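PDB 5EUF: protease from Helicobacter pylori, which probably acts as a zinc-dependent M16-family protease that cleaves the cytoplasmic domain of human junctional adhesion molecule A, weakening the gastric epithelial barrier. Local coordinates for residues Ile143-Phe148 against Val242-Val247; Arg149-Ala154 against Met303-Glu308; Lys274-Gly279 against Phe311-Gly316; Lys292-Gln297 against Gln327-Ala332; Glu335-Gly340 against Arg401-Tyr406. All blocks are in the same frame, centred on the assembly; numbering follows the deposited sequence.

Contact 1. Residues Ile143-Phe148 against Val242-Val247; sequences IGMLYF and VHKDGV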
# COMPACT_ATOMS: atom_id res chain seq x y z
N ILE B 143 9.19 16.99 9.96
CA ILE B 143 7.83 17.20 9.48
C ILE B 143 7.56 16.38 8.21
O ILE B 143 6.43 15.95 7.99
CB ILE B 143 7.56 18.70 9.21
CG1 ILE B 143 6.07 18.94 8.93
CG2 ILE B 143 8.42 19.23 8.07
CD1 ILE B 143 5.18 18.61 10.10
N GLY B 144 8.59 16.15 7.41
CA GLY B 144 8.45 15.41 6.17
C GLY B 144 8.19 13.93 6.40
O GLY B 144 7.27 13.36 5.81
N MSE B 145 9.00 13.31 7.25
CA MSE B 145 8.84 11.90 7.60
C MSE B 145 7.51 11.67 8.29
O MSE B 145 6.82 10.68 8.02
CB MSE B 145 9.98 11.43 8.50
CG MSE B 145 9.97 9.94 8.79
SE MSE B 145 10.34 8.87 7.21
CE MSE B 145 10.47 7.11 8.04
N LEU B 146 7.15 12.58 9.20
CA LEU B 146 5.89 12.51 9.92
C LEU B 146 4.70 12.58 8.97
O LEU B 146 3.72 11.85 9.12
CB LEU B 146 5.80 13.64 10.95
CG LEU B 146 4.52 13.72 11.78
CD1 LEU B 146 4.36 12.48 12.64
CD2 LEU B 146 4.51 14.98 12.63
N TYR B 147 4.81 13.46 7.98
CA TYR B 147 3.79 13.65 6.96
C TYR B 147 3.59 12.37 6.14
O TYR B 147 2.47 11.94 5.89
CB TYR B 147 4.18 14.82 6.05
CG TYR B 147 3.08 15.36 5.17
CD1 TYR B 147 2.03 16.10 5.70
CD2 TYR B 147 3.11 15.17 3.79
CE1 TYR B 147 1.03 16.61 4.89
CE2 TYR B 147 2.12 15.68 2.97
CZ TYR B 147 1.08 16.40 3.52
OH TYR B 147 0.10 16.91 2.71
N PHE B 148 4.71 11.77 5.74
CA PHE B 148 4.68 10.56 4.92
C PHE B 148 4.18 9.35 5.70
O PHE B 148 3.26 8.66 5.26
CB PHE B 148 6.07 10.28 4.36
CG PHE B 148 6.09 9.29 3.23
CD1 PHE B 148 5.82 9.68 1.94
CD2 PHE B 148 6.39 7.96 3.47
CE1 PHE B 148 5.84 8.77 0.90
CE2 PHE B 148 6.42 7.04 2.44
CZ PHE B 148 6.14 7.45 1.15
N VAL B 242 7.37 6.36 15.11
CA VAL B 242 8.53 6.46 14.24
C VAL B 242 9.76 6.98 14.99
O VAL B 242 9.83 8.15 15.35
CB VAL B 242 8.25 7.38 13.04
CG1 VAL B 242 9.50 7.55 12.19
CG2 VAL B 242 7.11 6.82 12.20
N HIS B 243 10.71 6.09 15.22
CA HIS B 243 11.98 6.47 15.82
C HIS B 243 12.98 6.87 14.73
O HIS B 243 13.30 6.07 13.85
CB HIS B 243 12.55 5.33 16.67
CG HIS B 243 11.87 5.16 17.99
ND1 HIS B 243 12.20 5.92 19.10
CD2 HIS B 243 10.89 4.32 18.39
CE1 HIS B 243 11.44 5.55 20.12
NE2 HIS B 243 10.64 4.58 19.71
N LYS B 244 13.45 8.11 14.80
CA LYS B 244 14.42 8.60 13.82
C LYS B 244 15.63 9.18 14.54
O LYS B 244 15.50 9.80 15.59
CB LYS B 244 13.78 9.66 12.92
CG LYS B 244 14.40 9.73 11.53
CD LYS B 244 14.25 8.40 10.81
CE LYS B 244 15.01 8.39 9.49
NZ LYS B 244 14.90 7.08 8.79
N ASP B 245 16.81 8.97 13.96
CA ASP B 245 18.05 9.42 14.58
C ASP B 245 18.22 10.94 14.47
O ASP B 245 18.64 11.59 15.43
CB ASP B 245 19.25 8.72 13.95
CG ASP B 245 19.32 7.25 14.31
OD1 ASP B 245 18.25 6.63 14.49
OD2 ASP B 245 20.44 6.71 14.42
N GLY B 246 17.90 11.48 13.31
CA GLY B 246 18.09 12.90 13.05
C GLY B 246 17.31 13.82 13.96
O GLY B 246 17.75 14.93 14.26
N VAL B 247 16.14 13.37 14.41
CA VAL B 247 15.26 14.20 15.23
C VAL B 247 15.81 14.38 16.64
O VAL B 247 16.76 13.70 17.04
CB VAL B 247 13.85 13.59 15.31
CG1 VAL B 247 13.38 13.15 13.94
CG2 VAL B 247 13.82 12.43 16.29
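Met145 and Val242 face each other where the helix through Ile143-Phe148 passes the end of strand 238-243, beyond which Lys244-Val247 continue as a loop. The helix is regular here, with Tyr147 N bonded to Ile143 O at 3.0 Å, and the selenomethionine Met145 points toward the strand. Its CG lies opposite the backbone nitrogen (chi1 -174°), and a bend at chi2 (67°) curls the chain so that the terminal methyl also approaches the valine. Met145 CG lies 4.2 Å from Val242 CG1 and Met145 CE is almost as near, while the selenium between them stands off. Lys244 marks the margin, its NZ 4.5 Å from Met145 CE, a loose approach rather than a bond. Asp235 of the second subunit packs on both Met145 and Val242, and His243 makes backbone hydrogen bonds to that subunit, which carries the strand into the dimer interface. The helix lies across the sheet face, and Met145 reaches its outermost strand in this chain. Val242 is tied by backbone bonds to Phe416 and Lys418 of strand 412-418, while Leu146 rests on Val415 of that strand, on Trp251 and Ala253 of strand 251-258, and on Ile314 of strand 309-317.

Contact 2. Residues Arg149-Ala154 against Met303-Glu308; sequences RFFNTA and MQLQDE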
# COMPACT_ATOMS: atom_id res chain seq x y z
N ARG B 149 4.77 9.12 6.87
CA ARG B 149 4.41 7.97 7.70
C ARG B 149 2.96 8.04 8.18
O ARG B 149 2.35 7.02 8.48
CB ARG B 149 5.35 7.85 8.90
CG ARG B 149 6.79 7.50 8.55
CD ARG B 149 6.93 6.08 8.01
NE ARG B 149 6.59 5.06 9.00
CZ ARG B 149 5.44 4.39 9.03
NH1 ARG B 149 4.51 4.62 8.11
NH2 ARG B 149 5.22 3.48 9.97
N PHE B 150 2.40 9.25 8.25
CA PHE B 150 1.01 9.40 8.65
C PHE B 150 0.08 8.80 7.60
O PHE B 150 -0.78 7.98 7.92
CB PHE B 150 0.64 10.87 8.88
CG PHE B 150 -0.83 11.08 9.15
CD1 PHE B 150 -1.34 10.93 10.43
CD2 PHE B 150 -1.70 11.42 8.12
CE1 PHE B 150 -2.70 11.12 10.68
CE2 PHE B 150 -3.05 11.61 8.36
CZ PHE B 150 -3.55 11.46 9.64
N PHE B 151 0.26 9.21 6.35
CA PHE B 151 -0.61 8.75 5.28
C PHE B 151 -0.44 7.26 5.02
O PHE B 151 -1.38 6.59 4.57
CB PHE B 151 -0.35 9.56 4.00
CG PHE B 151 -1.00 10.91 4.00
CD1 PHE B 151 -2.33 11.06 3.66
CD2 PHE B 151 -0.28 12.04 4.36
CE1 PHE B 151 -2.93 12.31 3.67
CE2 PHE B 151 -0.87 13.29 4.37
CZ PHE B 151 -2.20 13.43 4.02
N ASN B 152 0.74 6.72 5.32
CA ASN B 152 0.95 5.28 5.28
C ASN B 152 0.03 4.56 6.27
O ASN B 152 -0.44 3.45 6.01
CB ASN B 152 2.40 4.92 5.61
CG ASN B 152 3.37 5.40 4.55
OD1 ASN B 152 4.56 5.58 4.82
ND2 ASN B 152 2.87 5.61 3.33
N THR B 153 -0.22 5.21 7.40
CA THR B 153 -1.02 4.62 8.47
C THR B 153 -2.51 4.86 8.26
O THR B 153 -3.32 3.93 8.37
CB THR B 153 -0.60 5.18 9.84
OG1 THR B 153 0.82 5.15 9.97
CG2 THR B 153 -1.23 4.38 10.97
N ALA B 154 -2.87 6.10 7.97
CA ALA B 154 -4.27 6.50 7.84
C ALA B 154 -4.97 5.82 6.68
O ALA B 154 -6.14 5.45 6.77
CB ALA B 154 -4.37 8.01 7.70
N MSE B 303 -7.43 19.33 5.07
CA MSE B 303 -7.08 18.99 3.70
C MSE B 303 -8.35 18.69 2.93
O MSE B 303 -9.15 17.86 3.34
CB MSE B 303 -6.13 17.80 3.68
CG MSE B 303 -5.00 17.92 4.69
SE MSE B 303 -3.31 17.35 3.93
CE MSE B 303 -2.11 18.20 5.20
N GLN B 304 -8.54 19.39 1.81
CA GLN B 304 -9.73 19.17 1.01
C GLN B 304 -9.37 18.31 -0.19
O GLN B 304 -9.39 18.77 -1.33
CB GLN B 304 -10.35 20.50 0.58
CG GLN B 304 -11.86 20.44 0.40
CD GLN B 304 -12.47 21.81 0.23
OE1 GLN B 304 -11.87 22.82 0.59
NE2 GLN B 304 -13.68 21.85 -0.32
N LEU B 305 -9.03 17.06 0.10
CA LEU B 305 -8.64 16.10 -0.92
C LEU B 305 -9.85 15.66 -1.73
O LEU B 305 -10.98 15.68 -1.24
CB LEU B 305 -7.95 14.89 -0.29
CG LEU B 305 -6.70 15.17 0.55
CD1 LEU B 305 -6.31 13.94 1.35
CD2 LEU B 305 -5.56 15.62 -0.34
N GLN B 306 -9.60 15.25 -2.97
CA GLN B 306 -10.67 14.86 -3.89
C GLN B 306 -11.49 13.70 -3.36
O GLN B 306 -12.71 13.80 -3.23
CB GLN B 306 -10.07 14.51 -5.26
CG GLN B 306 -11.09 14.06 -6.29
CD GLN B 306 -10.50 13.98 -7.68
OE1 GLN B 306 -9.49 14.63 -7.98
NE2 GLN B 306 -11.12 13.19 -8.55
N ASP B 307 -10.83 12.59 -3.03
CA ASP B 307 -11.51 11.43 -2.46
C ASP B 307 -11.63 11.59 -0.94
O ASP B 307 -11.54 12.71 -0.44
CB ASP B 307 -10.76 10.15 -2.81
CG ASP B 307 -10.81 9.85 -4.30
OD1 ASP B 307 -11.85 10.14 -4.93
OD2 ASP B 307 -9.81 9.33 -4.84
N GLU B 308 -11.84 10.49 -0.22
CA GLU B 308 -11.98 10.56 1.23
C GLU B 308 -10.78 11.26 1.86
O GLU B 308 -9.64 10.82 1.72
CB GLU B 308 -12.15 9.17 1.84
CG GLU B 308 -12.27 9.21 3.36
CD GLU B 308 -12.70 7.90 3.96
OE1 GLU B 308 -13.11 7.89 5.15
OE2 GLU B 308 -12.63 6.86 3.26
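A Met-aromatic contact between Phe151 and the selenomethionine Met303 joins helix 142-154 to the loop linking strands 295-302 and 309-317. It is a good example of the edge-on form of this interaction. The selenium of Met303 sits 4.1 Å from Phe151 CZ and 5.5 Å from the ring centroid. The line from the centroid to it runs 87° off the ring normal, so the chalcogen lies near the ring plane, beside the rim, rather than over a face. Phe151 reaches this point because its CG is turned opposite the carbonyl carbon (chi1 -79°), sending the ring out from the helix toward the loop. A second loop residue joins in: Leu305 CD1 comes obliquely to within 4.4 Å of Phe151 CE1. From within the helix, Phe150 CD2 lies over one face of the Phe151 ring, toward its rim. Tyr147 meets Phe151 edge-to-face, Phe88 adds another ring, and Leu312 of strand 309-317 packs on Met303. Farther along the loop, Asp307 OD2 forms a salt bridge with Arg42 and a hydrogen bond with His158. The side chain of Met303 is about 7 Å from a bound zinc ion, too distant for a ligand. All three touching residues are buried, and none of the atoms that meet is a conventional hydrogen-bond donor or acceptor. Selenium stands here in the place of methionine sulfur, for which the same chemistry would be expected: dispersion against methyl and aromatic surfaces, probably aided by the weakly positive C-H rim of the ring.

Contact 3. Residues Lys274-Gly279 against Phe311-Gly316; sequences KLLGEG and FLFIAG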
# COMPACT_ATOMS: atom_id res chain seq x y z
N LYS B 274 -9.81 26.88 11.13
CA LYS B 274 -9.59 28.30 11.40
C LYS B 274 -9.62 28.56 12.91
O LYS B 274 -8.87 29.39 13.42
CB LYS B 274 -10.64 29.16 10.70
CG LYS B 274 -10.16 29.84 9.42
CD LYS B 274 -9.80 28.84 8.34
CE LYS B 274 -9.22 29.54 7.11
NZ LYS B 274 -8.00 30.32 7.44
N LEU B 275 -10.50 27.85 13.60
CA LEU B 275 -10.67 28.01 15.04
C LEU B 275 -9.61 27.26 15.85
O LEU B 275 -9.05 27.80 16.81
CB LEU B 275 -12.06 27.54 15.46
CG LEU B 275 -12.27 27.35 16.96
CD1 LEU B 275 -12.55 28.69 17.64
CD2 LEU B 275 -13.38 26.35 17.24
N LEU B 276 -9.34 26.01 15.47
CA LEU B 276 -8.50 25.13 16.26
C LEU B 276 -7.00 25.38 16.11
O LEU B 276 -6.30 25.57 17.10
CB LEU B 276 -8.80 23.67 15.91
CG LEU B 276 -10.16 23.13 16.37
CD1 LEU B 276 -10.38 21.73 15.85
CD2 LEU B 276 -10.25 23.16 17.89
N GLY B 277 -6.51 25.38 14.87
CA GLY B 277 -5.08 25.45 14.65
C GLY B 277 -4.61 26.28 13.47
O GLY B 277 -3.68 25.89 12.76
N GLU B 278 -5.25 27.43 13.25
CA GLU B 278 -4.79 28.37 12.24
C GLU B 278 -4.87 29.80 12.76
O GLU B 278 -5.86 30.20 13.38
CB GLU B 278 -5.61 28.23 10.95
CG GLU B 278 -5.36 26.93 10.20
CD GLU B 278 -6.14 26.84 8.90
OE1 GLU B 278 -6.66 27.89 8.45
OE2 GLU B 278 -6.24 25.73 8.34
N GLY B 279 -3.82 30.58 12.51
CA GLY B 279 -3.75 31.94 13.00
C GLY B 279 -3.10 32.01 14.37
O GLY B 279 -2.85 30.98 15.01
N PHE B 311 -8.68 15.43 8.16
CA PHE B 311 -8.46 16.61 8.99
C PHE B 311 -7.24 16.34 9.86
O PHE B 311 -7.21 15.36 10.60
CB PHE B 311 -9.68 16.92 9.85
CG PHE B 311 -9.68 18.30 10.43
CD1 PHE B 311 -8.89 18.61 11.53
CD2 PHE B 311 -10.49 19.29 9.89
CE1 PHE B 311 -8.89 19.88 12.07
CE2 PHE B 311 -10.49 20.57 10.43
CZ PHE B 311 -9.70 20.86 11.52
N LEU B 312 -6.24 17.20 9.78
CA LEU B 312 -4.93 16.87 10.33
C LEU B 312 -4.45 17.82 11.43
O LEU B 312 -4.40 19.03 11.25
CB LEU B 312 -3.90 16.85 9.19
CG LEU B 312 -2.52 16.30 9.52
CD1 LEU B 312 -2.62 14.88 10.07
CD2 LEU B 312 -1.64 16.33 8.29
N PHE B 313 -4.09 17.24 12.58
CA PHE B 313 -3.45 17.99 13.67
C PHE B 313 -1.97 17.64 13.76
O PHE B 313 -1.61 16.47 13.87
CB PHE B 313 -4.12 17.68 15.01
CG PHE B 313 -5.54 18.16 15.11
CD1 PHE B 313 -5.83 19.42 15.60
CD2 PHE B 313 -6.59 17.33 14.73
CE1 PHE B 313 -7.13 19.86 15.70
CE2 PHE B 313 -7.90 17.77 14.82
CZ PHE B 313 -8.17 19.03 15.31
N ILE B 314 -1.11 18.66 13.72
CA ILE B 314 0.33 18.44 13.84
C ILE B 314 0.94 19.33 14.92
O ILE B 314 0.71 20.53 14.95
CB ILE B 314 1.05 18.69 12.50
CG1 ILE B 314 0.49 17.77 11.41
CG2 ILE B 314 2.55 18.48 12.66
CD1 ILE B 314 1.18 17.91 10.08
N ALA B 315 1.74 18.73 15.80
CA ALA B 315 2.36 19.47 16.89
C ALA B 315 3.77 18.98 17.19
O ALA B 315 4.02 17.77 17.27
CB ALA B 315 1.50 19.40 18.14
N GLY B 316 4.70 19.92 17.35
CA GLY B 316 6.07 19.60 17.69
C GLY B 316 6.43 20.16 19.05
O GLY B 316 6.45 21.38 19.24
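Leu276, in the last turn of helix 266-276, packs against Phe311 and Phe313 of strand 309-317, a helix-on-sheet contact in the alpha/beta architecture of the M16 peptidases. The close side is buried and wholly apolar. One methyl does most of the work: Leu276 CD1 meets the edge of the Phe313 ring, in its plane, and spans the bond between two ring carbons, 3.5 Å from CZ and 3.8 Å from CE1. Leu276 CB is farther off, 4.2 Å from Phe313 CE1. Phe311 approaches the same methyl obliquely, its CE1 4.5 Å from Leu276 CD1. Different first torsions bring the two rings to one target: Phe313 has CG opposite the carbonyl carbon (chi1 -66°), Phe311 has it opposite the backbone nitrogen (chi1 -164°). Leu334 of helix 323-338 packs on both Leu276 and Phe313, extending the apolar layer, whereas Leu312 and Ile314 of the strand meet helix 142-154. Gly277, where the chain leaves the helix, is buried too and tied by its backbone to Ser300 of strand 295-302. The looser side belongs to Lys274 and Glu278, which are partly exposed and stand back from the strand, bonding to each other instead of across the contact. Glu278 divides its carboxylate between two partners: OE2 bonds to Ser273 OG, and OE1 is met nearly end-on by Lys274 NZ in a salt bridge of 3.0 Å.

Contact 4. Residues Lys292-Gln297 against Gln327-Ala332; sequences KRLASQ and QKEIVA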
# COMPACT_ATOMS: atom_id res chain seq x y z
N LYS B 292 0.71 26.95 27.94
CA LYS B 292 1.40 25.83 28.56
C LYS B 292 2.82 25.66 28.03
O LYS B 292 3.64 24.98 28.66
CB LYS B 292 0.60 24.54 28.35
CG LYS B 292 -0.76 24.56 29.01
CD LYS B 292 -1.54 23.28 28.75
CE LYS B 292 -2.93 23.36 29.35
NZ LYS B 292 -3.74 22.14 29.05
N ARG B 293 3.10 26.27 26.89
CA ARG B 293 4.43 26.22 26.26
C ARG B 293 4.90 24.78 26.06
O ARG B 293 6.07 24.47 26.26
CB ARG B 293 5.45 26.99 27.10
N LEU B 294 3.98 23.91 25.65
CA LEU B 294 4.28 22.49 25.46
C LEU B 294 4.87 22.21 24.09
O LEU B 294 5.74 21.35 23.94
CB LEU B 294 3.02 21.65 25.66
CG LEU B 294 2.92 20.87 26.98
CD1 LEU B 294 3.07 21.80 28.17
CD2 LEU B 294 1.60 20.12 27.05
N ALA B 295 4.41 22.95 23.08
CA ALA B 295 4.87 22.74 21.71
C ALA B 295 5.45 24.01 21.10
O ALA B 295 4.92 25.11 21.30
CB ALA B 295 3.73 22.21 20.85
N SER B 296 6.54 23.86 20.35
CA SER B 296 7.15 24.97 19.63
C SER B 296 6.28 25.36 18.44
O SER B 296 6.21 26.52 18.05
CB SER B 296 8.56 24.62 19.16
OG SER B 296 8.52 23.58 18.20
N GLN B 297 5.63 24.35 17.87
CA GLN B 297 4.71 24.56 16.76
C GLN B 297 3.49 23.66 16.91
O GLN B 297 3.60 22.51 17.34
CB GLN B 297 5.40 24.28 15.42
CG GLN B 297 6.27 25.41 14.92
CD GLN B 297 6.83 25.14 13.53
OE1 GLN B 297 6.92 26.04 12.70
NE2 GLN B 297 7.20 23.89 13.28
N GLN B 327 -0.60 14.70 22.59
CA GLN B 327 -1.84 14.04 22.20
C GLN B 327 -2.90 14.19 23.28
O GLN B 327 -4.07 14.43 22.99
CB GLN B 327 -1.60 12.56 21.90
CG GLN B 327 -2.84 11.86 21.36
CD GLN B 327 -2.82 10.37 21.59
OE1 GLN B 327 -1.97 9.85 22.31
NE2 GLN B 327 -3.78 9.67 20.99
N LYS B 328 -2.48 14.04 24.53
CA LYS B 328 -3.40 14.15 25.66
C LYS B 328 -4.07 15.51 25.70
O LYS B 328 -5.22 15.64 26.15
CB LYS B 328 -2.65 13.89 26.98
N GLU B 329 -3.37 16.53 25.22
CA GLU B 329 -3.87 17.90 25.27
C GLU B 329 -4.80 18.24 24.10
O GLU B 329 -5.87 18.81 24.31
CB GLU B 329 -2.70 18.89 25.29
CG GLU B 329 -1.83 18.80 26.54
CD GLU B 329 -2.59 19.13 27.81
OE1 GLU B 329 -3.51 19.97 27.77
OE2 GLU B 329 -2.25 18.55 28.87
N ILE B 330 -4.39 17.89 22.89
CA ILE B 330 -5.22 18.17 21.71
C ILE B 330 -6.54 17.42 21.79
O ILE B 330 -7.57 17.92 21.36
CB ILE B 330 -4.50 17.82 20.39
CG1 ILE B 330 -3.95 16.40 20.43
CG2 ILE B 330 -3.37 18.79 20.12
CD1 ILE B 330 -3.05 16.06 19.26
N VAL B 331 -6.51 16.22 22.36
CA VAL B 331 -7.73 15.44 22.55
C VAL B 331 -8.63 16.13 23.57
O VAL B 331 -9.84 16.22 23.38
CB VAL B 331 -7.41 14.00 23.01
CG1 VAL B 331 -8.68 13.29 23.47
CG2 VAL B 331 -6.75 13.22 21.89
N ALA B 332 -8.02 16.64 24.64
CA ALA B 332 -8.73 17.38 25.67
C ALA B 332 -9.42 18.62 25.11
O ALA B 332 -10.49 19.01 25.57
CB ALA B 332 -7.78 17.76 26.80
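Lys292 and Glu329 form a surface ion pair that is modelled unusually short. The bridge spans from the run-up to strand 295-302, which opens with a classic beta bulge at Ser296 and Gln297 opposite Gly316, to helix 323-338. The separation of Lys292 NZ and Glu329 OE1, 2.5 Å, is below that of a normal N-O bond, and its exact value is doubtful. So is the angle of approach, in which the ammonium nitrogen stands above the carboxylate plane, 41° out of it; the pairing itself is surer than either number. The two side chains arrive from opposite directions. Lys292 is stretched out beyond CG, whereas Glu329 folds at chi2 (-63°), turning its carboxylate toward the lysine. Methylenes of the lysine follow its nitrogen in, with CE 3.8 Å from Glu329 OE1. Nearer the helix end of the glutamate chain comes an apolar touch: Leu294 crosses the glutamate at about a right angle and sets CD2 3.7 Å from Glu329 CG. Glu329 is thus used twice, by its aliphatic stem and by its charged tip. Leu288 of helix 284-289 also packs on Glu329, and Glu287 of that helix packs on Lys292. With Lys292 exposed, solvent probably tempers the attraction. The carboxylate is gripped unevenly: its second oxygen, Glu329 OE2, remains 3.9 Å from Lys292 NZ.

Contact 5. Residues Glu335-Gly340 against Arg401-Tyr406; sequences EKLKKG and RVANEY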
# COMPACT_ATOMS: atom_id res chain seq x y z
N GLU B 335 -12.39 17.24 23.03
CA GLU B 335 -13.46 16.85 23.93
C GLU B 335 -14.19 18.10 24.42
O GLU B 335 -15.41 18.14 24.47
CB GLU B 335 -12.92 16.05 25.12
CG GLU B 335 -12.39 14.67 24.74
CD GLU B 335 -11.67 13.98 25.89
OE1 GLU B 335 -11.26 12.81 25.72
OE2 GLU B 335 -11.52 14.61 26.96
N LYS B 336 -13.41 19.12 24.76
CA LYS B 336 -13.95 20.43 25.14
C LYS B 336 -14.76 21.02 23.98
O LYS B 336 -15.82 21.60 24.19
CB LYS B 336 -12.82 21.38 25.54
CG LYS B 336 -13.27 22.81 25.75
CD LYS B 336 -12.09 23.77 25.81
CE LYS B 336 -12.56 25.22 25.85
NZ LYS B 336 -11.43 26.18 25.69
N LEU B 337 -14.24 20.86 22.77
CA LEU B 337 -14.95 21.29 21.57
C LEU B 337 -16.25 20.52 21.38
O LEU B 337 -17.31 21.12 21.18
CB LEU B 337 -14.06 21.12 20.33
CG LEU B 337 -14.76 21.21 18.97
CD1 LEU B 337 -15.37 22.58 18.76
CD2 LEU B 337 -13.79 20.87 17.85
N LYS B 338 -16.17 19.20 21.46
CA LYS B 338 -17.33 18.34 21.25
C LYS B 338 -18.41 18.57 22.31
O LYS B 338 -19.58 18.24 22.09
CB LYS B 338 -16.92 16.87 21.22
CG LYS B 338 -16.23 16.45 19.93
CD LYS B 338 -16.02 14.95 19.85
CE LYS B 338 -14.93 14.48 20.80
NZ LYS B 338 -14.65 13.03 20.63
N LYS B 339 -18.03 19.14 23.45
CA LYS B 339 -18.99 19.52 24.47
C LYS B 339 -19.79 20.74 24.03
O LYS B 339 -20.82 21.08 24.62
CB LYS B 339 -18.30 19.79 25.81
CG LYS B 339 -17.87 18.53 26.56
CD LYS B 339 -17.15 18.88 27.86
CE LYS B 339 -16.75 17.63 28.63
NZ LYS B 339 -17.92 16.90 29.19
N GLY B 340 -19.30 21.42 22.99
CA GLY B 340 -20.00 22.56 22.42
C GLY B 340 -19.53 23.89 22.99
O GLY B 340 -20.26 24.88 22.93
N ARG B 401 -21.56 19.91 15.56
CA ARG B 401 -22.09 18.72 14.89
C ARG B 401 -21.00 18.04 14.07
O ARG B 401 -20.79 16.84 14.19
CB ARG B 401 -23.27 19.08 13.98
CG ARG B 401 -23.78 17.90 13.16
CD ARG B 401 -24.68 18.33 12.01
NE ARG B 401 -23.94 18.98 10.93
CZ ARG B 401 -23.98 20.29 10.67
NH1 ARG B 401 -24.73 21.09 11.41
NH2 ARG B 401 -23.27 20.79 9.67
N VAL B 402 -20.33 18.83 13.24
CA VAL B 402 -19.26 18.32 12.39
C VAL B 402 -18.12 17.76 13.23
O VAL B 402 -17.52 16.74 12.89
CB VAL B 402 -18.73 19.43 11.46
CG1 VAL B 402 -17.51 18.95 10.69
CG2 VAL B 402 -19.82 19.86 10.50
N ALA B 403 -17.84 18.43 14.35
CA ALA B 403 -16.81 17.98 15.28
C ALA B 403 -17.10 16.58 15.79
O ALA B 403 -16.30 15.66 15.61
CB ALA B 403 -16.67 18.95 16.43
N ASN B 404 -18.26 16.41 16.43
CA ASN B 404 -18.65 15.11 16.97
C ASN B 404 -18.83 14.04 15.90
O ASN B 404 -18.74 12.84 16.18
CB ASN B 404 -19.94 15.23 17.77
CG ASN B 404 -19.72 15.88 19.12
OD1 ASN B 404 -19.61 15.20 20.14
ND2 ASN B 404 -19.65 17.21 19.14
N GLU B 405 -19.07 14.47 14.67
CA GLU B 405 -19.32 13.55 13.57
C GLU B 405 -18.05 12.83 13.13
O GLU B 405 -18.06 11.63 12.89
CB GLU B 405 -19.93 14.29 12.38
CG GLU B 405 -20.25 13.40 11.19
CD GLU B 405 -21.48 12.54 11.41
OE1 GLU B 405 -22.24 12.82 12.36
OE2 GLU B 405 -21.68 11.59 10.63
N TYR B 406 -16.96 13.58 13.03
CA TYR B 406 -15.75 13.04 12.42
C TYR B 406 -14.59 12.89 13.40
O TYR B 406 -13.67 12.10 13.16
CB TYR B 406 -15.32 13.94 11.25
CG TYR B 406 -16.43 14.20 10.25
CD1 TYR B 406 -16.95 13.17 9.48
CD2 TYR B 406 -16.95 15.48 10.09
CE1 TYR B 406 -17.96 13.41 8.57
CE2 TYR B 406 -17.96 15.72 9.18
CZ TYR B 406 -18.46 14.69 8.42
OH TYR B 406 -19.47 14.92 7.51
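Lys338 and Asn404 bring together the ends of two helices: 323-338, which follows strand 309-317 and finishes just after Lys338 in a Schellman motif, and 396-406, which precedes strand 412-418. The contact uses both polar and apolar links. The polar link is one hydrogen bond, Asn404 ND2 to Lys338 O, 3.1 Å long and fairly straight, with an N-H...O angle of 162°. The donor lies in the carbonyl plane on a lone pair, meeting the oxygen from the side at a C=O...donor angle of 106°. The oxygen is also nearly in the plane of the asparagine amide, as good use of an N-H requires. Asn404 ND2 donates as well to Val400 O in its own helix, so the amide nitrogen serves two carbonyls, one in each helix.

The apolar link is smaller: Leu337 CD2 rests on the methyl of Ala403, CD2 to CB 3.7 Å. The leucine also touches Leu272 and Leu276 of helix 266-276, a third helix that continues this layer.

Between the two lies mixed packing, in which the Lys338 chain runs slantwise along the Asn404 amide, with CB 3.3 Å from OD1. The lysine then bends at chi3, and its NZ bonds to Phe407 O, just beyond the second helix. The chemistry implies a junction in which backbone carbonyls at helix ends take side-chain donors from the facing helix: Asn404 serves Lys338, and Lys338 serves Phe407.

Overall arrangement
Contacts 1 and 2 use successive parts of helix 142-154, and both touch the second subunit; Tyr147 of contact 1 reaches Met303 of contact 2, with CE1 and CE 3.5 Å apart. The same helix meets strand 309-317 of contact 3 through Phe150, Ile143 and Leu146. Contact 3, on the sheet's other side, adjoins contact 4 through backbone bonds at Gly316, their centres about 11 Å apart. Helix 323-338 carries contact 4 into contact 5, whose Leu337 touches Leu276 of contact 3. All five lie away from the zinc-binding residues His53 and Glu133; the side chains of Met303 in contact 2 and Phe311 in contact 3 are about 7 and 10 Å from a bound zinc ion.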